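Local coordinates for protein methylxanthine N3-demethylase NdmB (Pseudomonas putida, PDB 6ICL) that catalyses the N3-demethylation of theobromine and related methylxanthines, the work of a Rieske non-heme iron oxygenase in bacterial caffeine degradation, at residues N220-G224 with E225-K229; R343-H346 with K347-L351. One frame throughout, in Å; residues are numbered along the deposited sequence.

Contact 1: N220-G224 with E225-K229; sequences NRVDG and ELQFK
Asn-220 and Gln-227 face each other as a hydrogen-bonded pair of two antiparallel strands, and each backbone N-H meets the carbonyl of the other. Asn-220 N gives a nearly straight bond to Gln-227 O at 2.8 Å. The return bond, Gln-227 N to Asn-220 O, is also 2.8 Å. Nearer the turn, Val-222 N bonds Glu-225 O at 2.9 Å. The closing bond, Glu-225 N to Val-222 O, is more bent (143°), and its donor sits well above the carbonyl plane.

On the face that also carries Val-222, the polar ends of Asn-220, Gln-227 and Glu-225 are linked in a row. A water joins Asn-220 to Gln-227: it accepts from Asn-220 ND2 and donates to Gln-227 OE1, 2.9 Å from each. Asn-220 OD1 takes the backbone N-H of Glu-370. Gln-227 NE2 donates to Glu-225 OE1 at 2.8 Å, in the plane of its own amide but from above the carboxylate plane. The same OE1 is in a salt bridge with Arg-251, so two donors grip it. The water on one end and the carboxylate on the other fix the turn of the Gln-227 amide.

The Gln-227 side chain crosses that of Val-222 at about a right angle, with Gln-227 OE1 3.6 Å from Val-222 CG2. CG of Gln-227 lies anti to its carbonyl carbon (chi1 -61°), and the extended chain beyond rises off the sheet and sets the amide beside Val-222, within reach of Glu-225. On the other face Arg-221 and Leu-226 form the non-hydrogen-bonded pair, and Leu-226 CD2 comes 3.7 Å from Asn-220 O.

Asp-223 and Gly-224 both have positive phi. They are the two-residue loop of a beta hairpin, in a type I' turn from Val-222 to Glu-225, at the edge of the seven-stranded sheet of the catalytic domain.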
ATOM      1  N   ASN A 220     -15.665  46.358  14.406  1.00 42.83           N
ATOM      2  CA  ASN A 220     -16.360  46.487  15.675  1.00 48.98           C
ATOM      3  C   ASN A 220     -16.362  45.171  16.438  1.00 52.53           C
ATOM      4  O   ASN A 220     -16.314  44.087  15.846  1.00 49.47           O
ATOM      5  CB  ASN A 220     -17.810  46.919  15.466  1.00 48.35           C
ATOM      6  CG  ASN A 220     -17.922  48.214  14.690  1.00 53.54           C
ATOM      7  OD1 ASN A 220     -17.005  49.037  14.694  1.00 49.43           O
ATOM      8  ND2 ASN A 220     -19.053  48.403  14.022  1.00 53.29           N
ATOM      9  N   ARG A 221     -16.442  45.286  17.763  1.00 46.68           N
ATOM     10  CA  ARG A 221     -16.808  44.193  18.654  1.00 45.28           C
ATOM     11  C   ARG A 221     -18.239  44.434  19.119  1.00 53.32           C
ATOM     12  O   ARG A 221     -18.513  45.439  19.785  1.00 52.83           O
ATOM     13  CB  ARG A 221     -15.870  44.120  19.856  1.00 45.01           C
ATOM     14  CG  ARG A 221     -14.383  43.968  19.537  1.00 41.39           C
ATOM     15  CD  ARG A 221     -13.661  43.719  20.843  1.00 39.62           C
ATOM     16  NE  ARG A 221     -12.207  43.714  20.747  1.00 40.66           N
ATOM     17  CZ  ARG A 221     -11.429  43.597  21.820  1.00 41.65           C
ATOM     18  NH1 ARG A 221     -11.986  43.495  23.021  1.00 44.67           N
ATOM     19  NH2 ARG A 221     -10.113  43.579  21.707  1.00 41.72           N
ATOM     20  N   VAL A 222     -19.150  43.529  18.764  1.00 49.14           N
ATOM     21  CA  VAL A 222     -20.572  43.666  19.053  1.00 47.95           C
ATOM     22  C   VAL A 222     -21.083  42.313  19.543  1.00 49.11           C
ATOM     23  O   VAL A 222     -21.128  41.347  18.770  1.00 49.70           O
ATOM     24  CB  VAL A 222     -21.359  44.127  17.818  1.00 47.21           C
ATOM     25  CG1 VAL A 222     -22.829  44.224  18.147  1.00 48.49           C
ATOM     26  CG2 VAL A 222     -20.812  45.440  17.282  1.00 49.59           C
ATOM     27  N   ASP A 223     -21.454  42.235  20.820  1.00 48.73           N
ATOM     28  CA  ASP A 223     -22.134  41.066  21.381  1.00 50.90           C
ATOM     29  C   ASP A 223     -21.374  39.762  21.099  1.00 51.31           C
ATOM     30  O   ASP A 223     -21.943  38.785  20.609  1.00 48.29           O
ATOM     31  CB  ASP A 223     -23.569  40.973  20.843  1.00 47.38           C
ATOM     32  CG  ASP A 223     -24.408  42.225  21.138  1.00 55.18           C
ATOM     33  OD1 ASP A 223     -24.259  42.797  22.229  1.00 55.15           O
ATOM     34  OD2 ASP A 223     -25.232  42.623  20.282  1.00 55.95           O
ATOM     35  N   GLY A 224     -20.079  39.746  21.411  1.00 50.70           N
ATOM     36  CA  GLY A 224     -19.283  38.542  21.223  1.00 48.14           C
ATOM     37  C   GLY A 224     -18.818  38.272  19.804  1.00 47.01           C
ATOM     38  O   GLY A 224     -18.237  37.207  19.552  1.00 46.68           O
ATOM     39  N   GLU A 225     -19.040  39.198  18.872  1.00 45.53           N
ATOM     40  CA  GLU A 225     -18.705  39.026  17.465  1.00 38.23           C
ATOM     41  C   GLU A 225     -17.720  40.102  17.024  1.00 46.84           C
ATOM     42  O   GLU A 225     -17.833  41.261  17.437  1.00 44.35           O
ATOM     43  CB  GLU A 225     -19.954  39.119  16.580  1.00 40.62           C
ATOM     44  CG  GLU A 225     -21.158  38.287  17.048  1.00 44.86           C
ATOM     45  CD  GLU A 225     -22.315  38.339  16.051  1.00 44.84           C
ATOM     46  OE1 GLU A 225     -22.216  39.077  15.039  1.00 43.36           O
ATOM     47  OE2 GLU A 225     -23.322  37.635  16.273  1.00 42.60           O
ATOM     48  N   LEU A 226     -16.756  39.729  16.183  1.00 41.49           N
ATOM     49  CA  LEU A 226     -16.093  40.710  15.329  1.00 42.34           C
ATOM     50  C   LEU A 226     -16.993  41.012  14.139  1.00 47.22           C
ATOM     51  O   LEU A 226     -17.474  40.091  13.468  1.00 45.20           O
ATOM     52  CB  LEU A 226     -14.737  40.208  14.835  1.00 42.50           C
ATOM     53  CG  LEU A 226     -13.509  40.472  15.698  1.00 47.76           C
ATOM     54  CD1 LEU A 226     -12.284  39.878  15.036  1.00 42.83           C
ATOM     55  CD2 LEU A 226     -13.325  41.984  15.947  1.00 42.18           C
ATOM     56  N   GLN A 227     -17.244  42.299  13.887  1.00 41.56           N
ATOM     57  CA  GLN A 227     -18.098  42.712  12.789  1.00 41.87           C
ATOM     58  C   GLN A 227     -17.364  43.733  11.941  1.00 49.20           C
ATOM     59  O   GLN A 227     -16.835  44.725  12.458  1.00 49.05           O
ATOM     60  CB  GLN A 227     -19.421  43.276  13.300  1.00 46.52           C
ATOM     61  CG  GLN A 227     -20.220  42.270  14.087  1.00 44.08           C
ATOM     62  CD  GLN A 227     -21.599  42.777  14.440  1.00 49.84           C
ATOM     63  OE1 GLN A 227     -21.911  43.947  14.223  1.00 51.29           O
ATOM     64  NE2 GLN A 227     -22.439  41.894  14.982  1.00 42.79           N
ATOM     65  N   PHE A 228     -17.305  43.468  10.643  1.00 43.31           N
ATOM     66  CA  PHE A 228     -16.696  44.396   9.716  1.00 42.72           C
ATOM     67  C   PHE A 228     -17.354  44.194   8.366  1.00 46.83           C
ATOM     68  O   PHE A 228     -17.989  43.168   8.103  1.00 46.27           O
ATOM     69  CB  PHE A 228     -15.173  44.218   9.627  1.00 44.39           C
ATOM     70  CG  PHE A 228     -14.723  42.774   9.553  1.00 44.25           C
ATOM     71  CD1 PHE A 228     -14.609  42.008  10.701  1.00 42.81           C
ATOM     72  CD2 PHE A 228     -14.412  42.191   8.335  1.00 46.11           C
ATOM     73  CE1 PHE A 228     -14.192  40.682  10.638  1.00 41.67           C
ATOM     74  CE2 PHE A 228     -13.993  40.854   8.268  1.00 45.49           C
ATOM     75  CZ  PHE A 228     -13.883  40.113   9.415  1.00 39.74           C
ATOM     76  N   LYS A 229     -17.208  45.197   7.521  1.00 39.95           N
ATOM     77  CA  LYS A 229     -17.823  45.218   6.212  1.00 46.64           C
ATOM     78  C   LYS A 229     -16.768  45.710   5.236  1.00 46.78           C
ATOM     79  O   LYS A 229     -15.991  46.608   5.560  1.00 51.21           O
ATOM     80  CB  LYS A 229     -19.090  46.112   6.213  1.00 48.87           C
ATOM     81  CG  LYS A 229     -19.687  46.374   4.836  1.00 54.93           C
ATOM     82  CD  LYS A 229     -21.141  46.855   4.930  1.00 66.42           C
ATOM     83  CE  LYS A 229     -21.717  47.236   3.561  1.00 75.49           C
ATOM     84  NZ  LYS A 229     -22.277  48.625   3.521  1.00 82.58           N
TER
HETATM   85  O   HOH W   1     -20.887  46.419  13.041  1.00 47.47           O

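Contact 2: R343-H346 with K347-L351; sequences RKWH and KELSL
Leu-349 packs against the indole of Trp-345 one turn further along the alpha-helix 337-355, an i to i+4 contact within a single helix of the catalytic domain.

The backbone bonds are the regular helical ones. Lys-347 N, Glu-348 N, Leu-349 N and Ser-350 N donate to the carbonyls of Arg-343, Lys-344, Trp-345 and His-346 in turn. The first of them, Lys-347 N to Arg-343 O, is 2.9 Å long.

Carbons also crowd these carbonyls. Leu-349 CG lies 3.1 Å from Trp-345 O, and Leu-349 CD1 is almost as near to the same oxygen, at 3.2 Å. The packing here is tight. Lys-347 CB is 3.5 Å from Arg-343 O.

The apolar contact belongs to Trp-345 and Leu-349. Leu-349 CD1 stands over one face of the five-membered ring, 3.9 Å from its centroid, in a CH-pi contact 21° off the normal. Leu-349 CD2 is 3.8 Å from Trp-345 NE1. The indole's CG is anti to its backbone N (chi1 -159°), which points the ring outward from the helix. Chi2 near 0° then turns the CD1 and NE1 edge along the helix to the leucine. With an alanine at Leu-349, this face of the indole would probably lose its methyl cover, and a gap is likely to open toward Phe-360 and Val-364 of helix 357-365.

The polar ends find their partners outside these two segments. Ser-363 takes one bond from each of two residues, Trp-345 NE1 at its carbonyl and Glu-348 OE2 at its hydroxyl. His-346 has both ring nitrogens bonded, ND1 to Tyr-32 OH and NE2 to Pro-255 O, so its ring is held at two points. Arg-343 makes salt bridges with Glu-190 and Glu-330.

The nearest carbon of the leucine to the tryptophan side chain is CG, 3.6 Å from Trp-345 CD1.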
ATOM      1  N   ARG A 343      -6.306  38.941  16.616  1.00 37.24           N
ATOM      2  CA  ARG A 343      -5.254  38.586  17.564  1.00 40.37           C
ATOM      3  C   ARG A 343      -5.375  39.370  18.871  1.00 40.94           C
ATOM      4  O   ARG A 343      -5.196  38.807  19.959  1.00 41.71           O
ATOM      5  CB  ARG A 343      -3.893  38.815  16.915  1.00 40.65           C
ATOM      6  CG  ARG A 343      -3.692  37.947  15.701  1.00 41.21           C
ATOM      7  CD  ARG A 343      -2.370  38.151  15.049  1.00 38.16           C
ATOM      8  NE  ARG A 343      -2.234  37.196  13.964  1.00 40.47           N
ATOM      9  CZ  ARG A 343      -1.095  36.642  13.578  1.00 43.46           C
ATOM     10  NH1 ARG A 343       0.032  36.949  14.194  1.00 46.39           N
ATOM     11  NH2 ARG A 343      -1.082  35.764  12.587  1.00 40.39           N
ATOM     12  N   LYS A 344      -5.696  40.666  18.787  1.00 43.75           N
ATOM     13  CA  LYS A 344      -5.869  41.476  19.995  1.00 39.53           C
ATOM     14  C   LYS A 344      -6.938  40.892  20.897  1.00 41.54           C
ATOM     15  O   LYS A 344      -6.734  40.734  22.105  1.00 41.75           O
ATOM     16  CB  LYS A 344      -6.249  42.912  19.630  1.00 46.24           C
ATOM     17  CG  LYS A 344      -5.117  43.783  19.125  1.00 50.31           C
ATOM     18  CD  LYS A 344      -5.506  45.274  19.262  1.00 61.15           C
ATOM     19  CE  LYS A 344      -4.485  46.224  18.605  1.00 60.89           C
ATOM     20  NZ  LYS A 344      -3.136  46.208  19.250  1.00 66.78           N
ATOM     21  N   TRP A 345      -8.102  40.578  20.327  1.00 39.74           N
ATOM     22  CA  TRP A 345      -9.189  40.103  21.167  1.00 38.87           C
ATOM     23  C   TRP A 345      -8.911  38.700  21.681  1.00 39.60           C
ATOM     24  O   TRP A 345      -9.253  38.391  22.827  1.00 42.42           O
ATOM     25  CB  TRP A 345     -10.511  40.168  20.407  1.00 41.23           C
ATOM     26  CG  TRP A 345     -11.711  40.186  21.292  1.00 41.85           C
ATOM     27  CD1 TRP A 345     -11.725  40.149  22.661  1.00 41.08           C
ATOM     28  CD2 TRP A 345     -13.076  40.254  20.878  1.00 36.19           C
ATOM     29  NE1 TRP A 345     -13.021  40.172  23.118  1.00 40.83           N
ATOM     30  CE2 TRP A 345     -13.868  40.242  22.046  1.00 36.90           C
ATOM     31  CE3 TRP A 345     -13.709  40.306  19.632  1.00 41.38           C
ATOM     32  CZ2 TRP A 345     -15.252  40.287  22.007  1.00 39.41           C
ATOM     33  CZ3 TRP A 345     -15.095  40.363  19.596  1.00 36.13           C
ATOM     34  CH2 TRP A 345     -15.847  40.362  20.777  1.00 40.08           C
ATOM     35  N   HIS A 346      -8.249  37.853  20.882  1.00 38.97           N
ATOM     36  CA  HIS A 346      -7.857  36.538  21.383  1.00 40.62           C
ATOM     37  C   HIS A 346      -6.922  36.675  22.583  1.00 41.74           C
ATOM     38  O   HIS A 346      -7.105  36.003  23.601  1.00 41.23           O
ATOM     39  CB  HIS A 346      -7.199  35.713  20.268  1.00 37.69           C
ATOM     40  CG  HIS A 346      -8.122  34.724  19.628  1.00 38.43           C
ATOM     41  ND1 HIS A 346      -8.192  33.406  20.037  1.00 39.34           N
ATOM     42  CD2 HIS A 346      -9.025  34.859  18.624  1.00 39.11           C
ATOM     43  CE1 HIS A 346      -9.094  32.771  19.307  1.00 38.68           C
ATOM     44  NE2 HIS A 346      -9.613  33.628  18.442  1.00 39.28           N
ATOM     45  N   LYS A 347      -5.926  37.566  22.488  1.00 39.66           N
ATOM     46  CA  LYS A 347      -4.980  37.738  23.593  1.00 43.05           C
ATOM     47  C   LYS A 347      -5.677  38.245  24.843  1.00 40.03           C
ATOM     48  O   LYS A 347      -5.395  37.785  25.955  1.00 42.37           O
ATOM     49  CB  LYS A 347      -3.865  38.712  23.198  1.00 47.68           C
ATOM     50  CG  LYS A 347      -2.759  38.841  24.249  1.00 47.73           C
ATOM     51  CD  LYS A 347      -2.088  37.488  24.458  1.00 53.69           C
ATOM     52  CE  LYS A 347      -0.914  37.543  25.421  1.00 53.90           C
ATOM     53  NZ  LYS A 347      -0.475  36.159  25.817  1.00 57.41           N
ATOM     54  N   GLU A 348      -6.588  39.200  24.675  1.00 40.70           N
ATOM     55  CA  GLU A 348      -7.308  39.754  25.810  1.00 44.71           C
ATOM     56  C   GLU A 348      -8.206  38.703  26.453  1.00 46.66           C
ATOM     57  O   GLU A 348      -8.267  38.592  27.686  1.00 47.62           O
ATOM     58  CB  GLU A 348      -8.113  40.964  25.338  1.00 46.31           C
ATOM     59  CG  GLU A 348      -9.083  41.547  26.350  1.00 47.75           C
ATOM     60  CD  GLU A 348      -9.915  42.660  25.745  1.00 52.42           C
ATOM     61  OE1 GLU A 348      -9.396  43.390  24.856  1.00 51.34           O
ATOM     62  OE2 GLU A 348     -11.096  42.785  26.139  1.00 54.16           O
ATOM     63  N   LEU A 349      -8.902  37.913  25.624  1.00 46.93           N
ATOM     64  CA  LEU A 349      -9.726  36.817  26.128  1.00 47.22           C
ATOM     65  C   LEU A 349      -8.886  35.786  26.863  1.00 41.22           C
ATOM     66  O   LEU A 349      -9.280  35.298  27.928  1.00 46.15           O
ATOM     67  CB  LEU A 349     -10.475  36.155  24.974  1.00 43.77           C
ATOM     68  CG  LEU A 349     -11.547  37.022  24.347  1.00 42.88           C
ATOM     69  CD1 LEU A 349     -11.879  36.511  22.948  1.00 43.01           C
ATOM     70  CD2 LEU A 349     -12.787  37.041  25.226  1.00 41.51           C
ATOM     71  N   SER A 350      -7.726  35.444  26.311  1.00 39.94           N
ATOM     72  CA  SER A 350      -6.843  34.489  26.971  1.00 42.65           C
ATOM     73  C   SER A 350      -6.433  34.976  28.358  1.00 48.35           C
ATOM     74  O   SER A 350      -6.375  34.193  29.315  1.00 48.30           O
ATOM     75  CB  SER A 350      -5.611  34.259  26.096  1.00 39.85           C
ATOM     76  OG  SER A 350      -4.626  33.512  26.776  1.00 41.28           O
ATOM     77  N   LEU A 351      -6.133  36.271  28.484  1.00 48.82           N
ATOM     78  CA  LEU A 351      -5.728  36.808  29.782  1.00 47.84           C
ATOM     79  C   LEU A 351      -6.923  36.956  30.708  1.00 48.71           C
ATOM     80  O   LEU A 351      -6.827  36.637  31.897  1.00 52.23           O
ATOM     81  CB  LEU A 351      -5.029  38.151  29.599  1.00 48.04           C
ATOM     82  CG  LEU A 351      -3.750  38.096  28.779  1.00 45.96           C
ATOM     83  CD1 LEU A 351      -3.359  39.491  28.322  1.00 51.41           C
ATOM     84  CD2 LEU A 351      -2.676  37.479  29.626  1.00 53.32           C
TER

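In the fold
Contact 1 is the edge hairpin of the seven-stranded sheet, with strand 219-222 outermost within this chain. Contact 2 lies on helix 337-355, which packs on it. Arg-221 NH1 meets Glu-348 OE1 in a salt bridge at 3.2 Å, and the arginine makes a cation-pi contact with Trp-345. Four of the eight touching residues of contact 2 are buried, against two of eight in contact 1. Contact 1 is mainly polar and includes a water. Contact 2 is apolar between side chains, and its polar ends find partners in other parts of the chain, including contact 1. Within their own chain both lie away from the iron and the [2Fe-2S] cluster, though Arg-343 comes near Arg-85 of the second subunit, in that subunit's cluster pocket.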